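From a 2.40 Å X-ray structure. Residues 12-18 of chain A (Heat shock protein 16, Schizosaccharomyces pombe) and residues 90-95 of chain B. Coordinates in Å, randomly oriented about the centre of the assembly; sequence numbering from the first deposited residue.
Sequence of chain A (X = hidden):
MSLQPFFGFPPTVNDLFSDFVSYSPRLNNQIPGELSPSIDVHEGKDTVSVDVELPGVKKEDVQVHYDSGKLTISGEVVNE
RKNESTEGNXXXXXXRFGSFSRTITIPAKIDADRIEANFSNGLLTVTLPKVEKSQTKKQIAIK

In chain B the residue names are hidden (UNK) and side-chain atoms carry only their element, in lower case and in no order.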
# COMPACT_ATOMS: atom_id res chain seq x y z
N THR A 12 17.54 21.31 9.76
CA THR A 12 17.96 22.70 9.87
C THR A 12 18.87 22.91 11.07
O THR A 12 18.54 22.53 12.19
CB THR A 12 16.74 23.65 9.98
OG1 THR A 12 15.72 23.03 10.76
CG2 THR A 12 16.18 23.96 8.59
N VAL A 13 20.04 23.53 10.84
CA VAL A 13 20.95 23.83 11.93
C VAL A 13 20.40 25.04 12.71
O VAL A 13 20.09 26.08 12.13
CB VAL A 13 22.43 24.00 11.45
CG1 VAL A 13 22.60 23.46 10.04
CG2 VAL A 13 22.91 25.45 11.53
N ASN A 14 20.22 24.86 14.01
CA ASN A 14 19.51 25.84 14.83
C ASN A 14 20.36 27.05 15.18
O ASN A 14 19.85 28.16 15.30
CB ASN A 14 18.97 25.18 16.10
CG ASN A 14 18.19 26.15 16.97
OD1 ASN A 14 17.02 26.42 16.72
ND2 ASN A 14 18.84 26.67 18.00
N ASP A 15 21.66 26.82 15.34
CA ASP A 15 22.58 27.90 15.67
C ASP A 15 23.64 28.07 14.59
O ASP A 15 24.47 27.19 14.37
CB ASP A 15 23.21 27.66 17.04
CG ASP A 15 22.17 27.50 18.14
OD1 ASP A 15 21.85 26.34 18.48
OD2 ASP A 15 21.67 28.52 18.65
N LEU A 16 23.60 29.21 13.90
CA LEU A 16 24.38 29.42 12.69
C LEU A 16 25.85 29.78 12.94
O LEU A 16 26.16 30.54 13.85
CB LEU A 16 23.73 30.49 11.82
CG LEU A 16 22.25 30.29 11.48
CD1 LEU A 16 21.77 31.38 10.52
CD2 LEU A 16 22.02 28.92 10.89
N PHE A 17 26.72 29.21 12.11
CA PHE A 17 28.16 29.52 12.12
C PHE A 17 28.80 29.35 13.49
O PHE A 17 29.64 30.14 13.89
CB PHE A 17 28.41 30.94 11.60
CG PHE A 17 27.69 31.25 10.31
CD1 PHE A 17 28.11 30.68 9.12
CD2 PHE A 17 26.61 32.12 10.30
CE1 PHE A 17 27.45 30.98 7.93
CE2 PHE A 17 25.96 32.41 9.12
CZ PHE A 17 26.38 31.84 7.93
N SER A 18 28.40 28.30 14.20
CA SER A 18 28.81 28.11 15.59
C SER A 18 30.30 27.80 15.76
O SER A 18 30.87 27.00 15.01
CB SER A 18 27.98 27.00 16.24
OG SER A 18 28.26 26.90 17.63
N UNK B 90 25.54 36.69 -0.04
CA UNK B 90 24.77 35.70 0.71
C UNK B 90 25.62 34.80 1.60
O UNK B 90 26.64 34.26 1.16
o UNK B 90 21.26 33.19 -0.91
c UNK B 90 23.91 34.83 -0.22
c UNK B 90 22.31 32.86 -0.36
n UNK B 90 22.85 31.65 -0.51
c UNK B 90 23.05 33.82 0.54
N UNK B 91 25.19 34.64 2.84
CA UNK B 91 25.85 33.75 3.78
C UNK B 91 24.98 32.53 4.10
O UNK B 91 25.38 31.39 3.84
n UNK B 91 30.87 37.15 2.13
c UNK B 91 27.36 35.54 4.77
n UNK B 91 29.47 35.97 3.52
c UNK B 91 28.41 35.00 3.81
c UNK B 91 26.28 34.50 5.04
c UNK B 91 29.91 36.25 2.30
n UNK B 91 29.38 35.64 1.24
N UNK B 92 23.80 32.76 4.68
CA UNK B 92 22.88 31.68 4.99
C UNK B 92 21.50 31.94 4.38
O UNK B 92 20.97 33.04 4.51
c UNK B 92 23.82 26.40 7.59
c UNK B 92 24.73 27.37 7.16
c UNK B 92 22.98 29.00 7.10
c UNK B 92 22.50 26.69 7.77
c UNK B 92 22.09 28.00 7.53
c UNK B 92 20.94 29.90 7.28
c UNK B 92 22.22 30.20 6.95
n UNK B 92 20.85 28.57 7.63
c UNK B 92 22.75 31.53 6.51
c UNK B 92 24.33 28.67 6.92
N UNK B 93 20.93 30.94 3.70
CA UNK B 93 19.59 31.11 3.15
C UNK B 93 18.63 29.97 3.49
O UNK B 93 18.76 28.86 2.98
c UNK B 93 19.69 31.24 1.63
o UNK B 93 18.40 31.18 1.03
N UNK B 94 17.66 30.25 4.37
CA UNK B 94 16.51 29.37 4.56
C UNK B 94 15.23 29.83 3.85
O UNK B 94 14.27 29.06 3.75
o UNK B 94 18.33 27.91 8.81
c UNK B 94 17.30 28.24 6.70
c UNK B 94 16.26 29.14 6.05
o UNK B 94 16.47 29.06 8.76
c UNK B 94 17.37 28.41 8.20
N UNK B 95 15.22 31.06 3.35
CA UNK B 95 13.98 31.65 2.85
C UNK B 95 13.66 31.26 1.41
O UNK B 95 14.55 31.19 0.57
n UNK B 95 13.01 37.73 3.55
c UNK B 95 13.68 35.16 4.51
c UNK B 95 13.88 33.66 4.44
c UNK B 95 12.08 36.79 3.57
n UNK B 95 12.37 35.57 4.01
n UNK B 95 10.85 37.06 3.14
c UNK B 95 13.99 33.17 3.01
O HOH W 1 19.16 25.17 8.66

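Positions 90 to 93 of chain B are in a strand. At position 90 the side chain has three carbons in a row, the third carrying one oxygen and one nitrogen, which is the mark of a primary amide on a two-methylene stem. It lies out of reach of chain A, so the identity rests on the atoms alone: Gln B90.

At position 91 three carbons lead to a nitrogen and then to a carbon bearing two further nitrogens, a guanidinium group. The CA-to-CB bond points toward chain A, but the end of the side chain leads away, so the contact is made at the base: CB lies 3.9 Å from CZ of Phe A17. This is Arg B91. Its charged end turns back on its own chain, where NH1 donates a hydrogen bond to the backbone O of Gln B90 at 3.1 Å.

Position 92 holds ten side-chain atoms, one carbon followed by fused five- and six-membered rings containing eight carbons and one nitrogen. No standard side chain other than an indole fits this description. Leu A16 lies over one face of the ring system, Val A13 approaches its six-membered ring, and Phe A17 CZ comes within 3.9 Å of the CB atom. The residue is Trp B92, with chi1 in the t well, and it has the largest area covered by the other stretch, 102 Å².

Position 93 has one carbon and one oxygen, the smallest hydroxyl side chain, and is out of reach of chain A. It is Ser B93.

At position 94 three carbons end in a pair of oxygens, a carboxylate on a two-methylene stem. One oxygen comes 4.2 Å from the backbone O of Val A13, a mere approach of two acceptors and not a hydrogen bond. The residue is Glu B94. Its OE2 accepts a hydrogen bond from NE1 of Trp B92 at 2.9 Å, tying the carboxylate to the indole.

Position 95 repeats the pattern of three carbons, a nitrogen and a carbon with two more nitrogens. It is Arg B95, buried in the assembly but out of reach of this stretch of chain A.

The contact is built around Trp B92 and is mainly apolar. Leu A16 CD2 sits 3.6 Å from the centroid of the five-membered ring and only 19° off its normal, a CH-pi arrangement that places the methyl squarely over the electron-rich face. Val A13 CG1 packs against CZ2 at 3.9 Å. Phe A17 adds an edge-to-face pair: the edge of the indole points toward the phenyl face, with the planes at 81°. No hydrogen bond joins the stretches directly. Instead, one water donates to OE2 of Glu B94 at 2.9 Å and accepts a weak bond from N of Val A13, also at 2.9 Å. The carboxylate thus links the indole nitrogen, through this water, to the backbone of chain A.

Chain B (90-95) QRWSER
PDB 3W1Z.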